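Local coordinates for S-adenosylmethionine dependent methyltransferase (Mesorhizobium loti, PDB 3BKW), which is probably an S-adenosylmethionine-dependent methyltransferase, transferring a methyl group from that cofactor to a substrate that remains unidentified, at residues 40-45 against 58-63; 180-183 against 187-190. One frame throughout, in Å; residues are numbered along the deposited sequence.

Contact 1. Residues 40-45 against 58-63. With EDO (1,2-ethanediol), chain I.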
# COMPACT_ATOMS: atom_id res chain seq x y z
N PRO A 40 -15.03 3.31 12.08
CA PRO A 40 -16.34 2.69 12.20
C PRO A 40 -17.28 3.71 12.89
O PRO A 40 -16.80 4.75 13.36
CB PRO A 40 -16.06 1.53 13.14
CG PRO A 40 -14.99 2.06 14.03
CD PRO A 40 -14.10 2.79 13.11
N GLU A 41 -18.58 3.43 12.92
CA GLU A 41 -19.48 4.25 13.73
C GLU A 41 -18.98 4.18 15.19
O GLU A 41 -18.84 3.10 15.74
CB GLU A 41 -20.92 3.75 13.60
CG GLU A 41 -21.91 4.39 14.57
CD GLU A 41 -21.97 5.90 14.47
OE1 GLU A 41 -22.19 6.40 13.34
OE2 GLU A 41 -21.82 6.56 15.51
N VAL A 42 -18.70 5.34 15.79
CA VAL A 42 -18.11 5.39 17.15
C VAL A 42 -19.12 5.31 18.28
O VAL A 42 -18.72 5.13 19.43
CB VAL A 42 -17.16 6.61 17.35
CG1 VAL A 42 -15.98 6.58 16.32
CG2 VAL A 42 -17.91 7.95 17.31
N GLY A 43 -20.42 5.42 17.97
CA GLY A 43 -21.46 5.37 18.97
C GLY A 43 -21.44 4.07 19.77
O GLY A 43 -21.47 2.98 19.18
N GLY A 44 -21.31 4.22 21.08
CA GLY A 44 -21.30 3.10 22.01
C GLY A 44 -19.99 2.35 22.12
O GLY A 44 -19.91 1.39 22.90
N LEU A 45 -18.94 2.79 21.40
CA LEU A 45 -17.68 2.05 21.39
C LEU A 45 -16.75 2.44 22.52
O LEU A 45 -16.80 3.54 23.05
CB LEU A 45 -16.91 2.24 20.07
CG LEU A 45 -17.57 1.83 18.75
CD1 LEU A 45 -16.49 1.86 17.65
CD2 LEU A 45 -18.23 0.45 18.84
N CYS A 58 -10.27 12.55 21.23
CA CYS A 58 -10.96 12.02 22.41
C CYS A 58 -12.29 12.73 22.63
O CYS A 58 -13.33 12.07 22.82
CB CYS A 58 -10.09 12.13 23.66
SG CYS A 58 -8.64 11.09 23.59
N ARG A 59 -12.26 14.06 22.59
CA ARG A 59 -13.47 14.87 22.72
C ARG A 59 -14.44 14.67 21.56
O ARG A 59 -15.64 14.58 21.78
CB ARG A 59 -13.16 16.35 22.93
CG ARG A 59 -12.56 16.63 24.31
CD ARG A 59 -12.40 18.12 24.58
NE ARG A 59 -11.40 18.73 23.72
CZ ARG A 59 -10.08 18.57 23.84
NH1 ARG A 59 -9.55 17.82 24.80
NH2 ARG A 59 -9.27 19.18 22.98
N TRP A 60 -13.92 14.60 20.33
CA TRP A 60 -14.77 14.33 19.16
C TRP A 60 -15.51 13.00 19.33
O TRP A 60 -16.72 12.92 19.11
CB TRP A 60 -13.95 14.34 17.85
CG TRP A 60 -14.76 13.95 16.63
CD1 TRP A 60 -15.45 14.80 15.83
CD2 TRP A 60 -14.99 12.63 16.13
NE1 TRP A 60 -16.09 14.08 14.85
CE2 TRP A 60 -15.84 12.75 15.02
CE3 TRP A 60 -14.56 11.35 16.52
CZ2 TRP A 60 -16.26 11.64 14.26
CZ3 TRP A 60 -14.98 10.24 15.78
CH2 TRP A 60 -15.83 10.40 14.66
N ALA A 61 -14.78 11.96 19.73
CA ALA A 61 -15.35 10.63 19.90
C ALA A 61 -16.43 10.62 20.98
O ALA A 61 -17.50 10.01 20.79
CB ALA A 61 -14.27 9.61 20.23
N HIS A 62 -16.15 11.28 22.10
CA HIS A 62 -17.14 11.42 23.18
C HIS A 62 -18.38 12.17 22.68
O HIS A 62 -19.51 11.71 22.87
CB HIS A 62 -16.55 12.13 24.40
CG HIS A 62 -17.53 12.28 25.52
ND1 HIS A 62 -17.78 11.27 26.43
CD2 HIS A 62 -18.36 13.30 25.85
CE1 HIS A 62 -18.70 11.68 27.29
NE2 HIS A 62 -19.07 12.90 26.96
N GLU A 63 -18.17 13.29 22.00
CA GLU A 63 -19.30 14.06 21.42
C GLU A 63 -20.17 13.21 20.48
O GLU A 63 -21.40 13.40 20.44
CB GLU A 63 -18.79 15.27 20.65
CG GLU A 63 -18.22 16.37 21.50
CD GLU A 63 -17.31 17.34 20.72
OE1 GLU A 63 -17.38 17.40 19.46
OE2 GLU A 63 -16.53 18.06 21.39
C1 EDO I . -19.12 9.34 12.82
O1 EDO I . -20.04 10.12 13.57
C2 EDO I . -18.74 8.12 13.65
O2 EDO I . -17.58 7.44 13.12

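Contact 2. Residues 180-183 against 187-190. With EDO (1,2-ethanediol), chain D; EDO (1,2-ethanediol), chain C.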
# COMPACT_ATOMS: atom_id res chain seq x y z
N THR A 180 15.94 13.67 9.78
CA THR A 180 15.66 14.86 8.99
C THR A 180 14.77 15.91 9.69
O THR A 180 14.77 17.07 9.27
CB THR A 180 15.11 14.45 7.61
OG1 THR A 180 14.07 13.51 7.82
CG2 THR A 180 16.21 13.78 6.78
N ASP A 181 14.04 15.51 10.74
CA ASP A 181 13.25 16.42 11.58
C ASP A 181 13.85 16.56 12.98
O ASP A 181 13.23 17.17 13.86
CB ASP A 181 11.80 15.94 11.71
CG ASP A 181 10.98 16.17 10.45
OD1 ASP A 181 11.33 17.04 9.62
OD2 ASP A 181 9.96 15.48 10.30
N TRP A 182 15.07 16.05 13.19
CA TRP A 182 15.72 16.13 14.50
C TRP A 182 16.00 17.56 14.92
O TRP A 182 15.63 17.94 16.01
CB TRP A 182 17.00 15.28 14.56
CG TRP A 182 17.74 15.44 15.84
CD1 TRP A 182 18.91 16.11 16.02
CD2 TRP A 182 17.32 15.00 17.14
NE1 TRP A 182 19.28 16.08 17.34
CE2 TRP A 182 18.32 15.41 18.05
CE3 TRP A 182 16.22 14.28 17.62
CZ2 TRP A 182 18.25 15.14 19.44
CZ3 TRP A 182 16.14 14.00 19.00
CH2 TRP A 182 17.15 14.44 19.89
N LEU A 183 16.62 18.37 14.06
CA LEU A 183 16.91 19.76 14.41
C LEU A 183 15.65 20.57 14.64
O LEU A 183 15.51 21.15 15.69
CB LEU A 183 17.80 20.46 13.37
CG LEU A 183 19.21 19.92 13.14
CD1 LEU A 183 19.92 20.84 12.16
CD2 LEU A 183 20.01 19.80 14.42
N VAL A 187 12.78 15.08 17.07
CA VAL A 187 12.22 13.73 16.89
C VAL A 187 13.00 12.94 15.84
O VAL A 187 13.55 13.53 14.88
CB VAL A 187 10.72 13.77 16.47
CG1 VAL A 187 9.88 14.49 17.54
CG2 VAL A 187 10.52 14.41 15.06
N VAL A 188 13.09 11.62 16.07
CA VAL A 188 13.65 10.65 15.12
C VAL A 188 12.43 9.86 14.66
O VAL A 188 11.67 9.38 15.49
CB VAL A 188 14.66 9.68 15.77
CG1 VAL A 188 15.10 8.61 14.79
CG2 VAL A 188 15.88 10.44 16.32
N LYS A 189 12.24 9.79 13.35
CA LYS A 189 11.14 9.03 12.75
C LYS A 189 11.70 7.78 12.13
O LYS A 189 12.91 7.70 11.87
CB LYS A 189 10.35 9.86 11.76
CG LYS A 189 11.11 10.48 10.60
CD LYS A 189 10.19 11.48 9.92
CE LYS A 189 10.88 12.32 8.93
NZ LYS A 189 9.92 13.39 8.45
N HIS A 190 10.83 6.80 11.90
CA HIS A 190 11.22 5.49 11.40
C HIS A 190 10.61 5.26 10.06
O HIS A 190 9.40 5.12 9.91
CB HIS A 190 10.81 4.44 12.42
CG HIS A 190 11.54 4.63 13.71
ND1 HIS A 190 12.81 4.16 13.93
CD2 HIS A 190 11.23 5.39 14.79
CE1 HIS A 190 13.22 4.54 15.12
NE2 HIS A 190 12.28 5.29 15.66
C1 EDO D . 12.58 0.66 10.90
O1 EDO D . 12.24 1.79 10.10
C2 EDO D . 12.84 1.13 12.33
O2 EDO D . 13.90 2.11 12.38
C1 EDO C . 4.65 3.27 9.88
O1 EDO C . 5.08 1.89 9.84
C2 EDO C . 5.68 4.21 9.24
O2 EDO C . 6.77 4.50 10.11
O HOH W 1 13.61 13.00 12.21

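Contact 1. Residues 40-45 against 58-63
Within 40-45, V42 is the residue that touches 58-63, and it does so against W60 and A61. The carbonyl O of P40 accepts a hydrogen bond from O2 of an ethanediol (2.8 Å), probably a crystallisation additive; that same O2 lies at the edge of the W60 indole, near its plane, 3.8 Å from CH2. E41 turns its carboxylate back onto its own loop, where OE2 accepts G43 N (3.1 Å) on the anti side. V42 then sets its two methyls against the benzo end of W60, CG1 3.8 Å and CG2 4.0 Å from CZ3, the side chains crossing at about a right angle; CG2 also comes within 4.1 Å of A61 O, a loose contact. W60 brings its ring there with CG anti to the backbone N (chi1 175°). Replacing W60 by an alanine would probably leave both V42 methyls without their ring surface and deprive W32 and H64 of a ring partner. V42 to L45 form a type II turn. This turn leads into strand 46-50, and helix 56-63 after that strand returns over it, A61 on I47, and meets V42, as in the beta-alpha unit that opens a Rossmann-like methyltransferase fold.

Contact 2. Residues 180-183 against 187-190
V187 meets both D181 and W182. Its CG2 lies 3.9 Å from D181 CB. The V187 carbonyl faces the start of helix 182-185: a water donates to V187 O and accepts from D181 N (2.9 Å), so it ties the two backbones where they do not bond directly. W182 N is also near V187 O, but the angle is too poor for a hydrogen bond; W182 CA makes a CA-H...O contact with that oxygen instead (3.4 Å, 126° at H). The indole of W182 has V187 C at its edge and in its plane, with CE3 3.6 Å from V187 N. V188 adds a looser apolar contact, CG2 to W182 CE3 at 4.1 Å. Strands 176-178 and 189-191 pair antiparallel, backbone bonds joining K189 to R178, and the short helix 182-185 lies in the connection between them; D181 occupies its N-cap position, although its carboxylate makes no capping bond and turns to K189. In the lysine, CG sits between the backbone N and the carbonyl carbon (chi1 57°), and the chain beyond it is extended, carrying NZ to D181 OD2 in a 2.8 Å salt bridge. NZ arrives from above the carboxylate plane, 56° out of it. A second salt bridge, to E145 OE1, gives the ammonium two acidic partners, which would be expected to favour its charged form. T180 OG1 packs 3.6 Å from K189 CE, the two side chains crossing at about a right angle.

How the contacts relate
Contact 1 closes before contact 2 opens, so the two come in series along the chain. Their centres are 32 Å apart and their nearest atoms about 20 Å, on opposite sides of the chain's centre. Contact 1 brackets strand 46-50, the first strand in sequence of the seven-stranded mixed sheet, whose order 3-2-1-4-5-7-6 is that of Rossmann-like methyltransferases. Contact 2 belongs to a separate antiparallel pair, strands 176-178 and 189-191, in the segment between strand 138-145 and helix 194-203, probably an elaboration of the common fold. K189 nevertheless links that pair to the main sheet through E145, at the end of strand 138-145. Contact 1 is a buried contact on the flank of the Rossmann-like sheet, contact 2 a surface one.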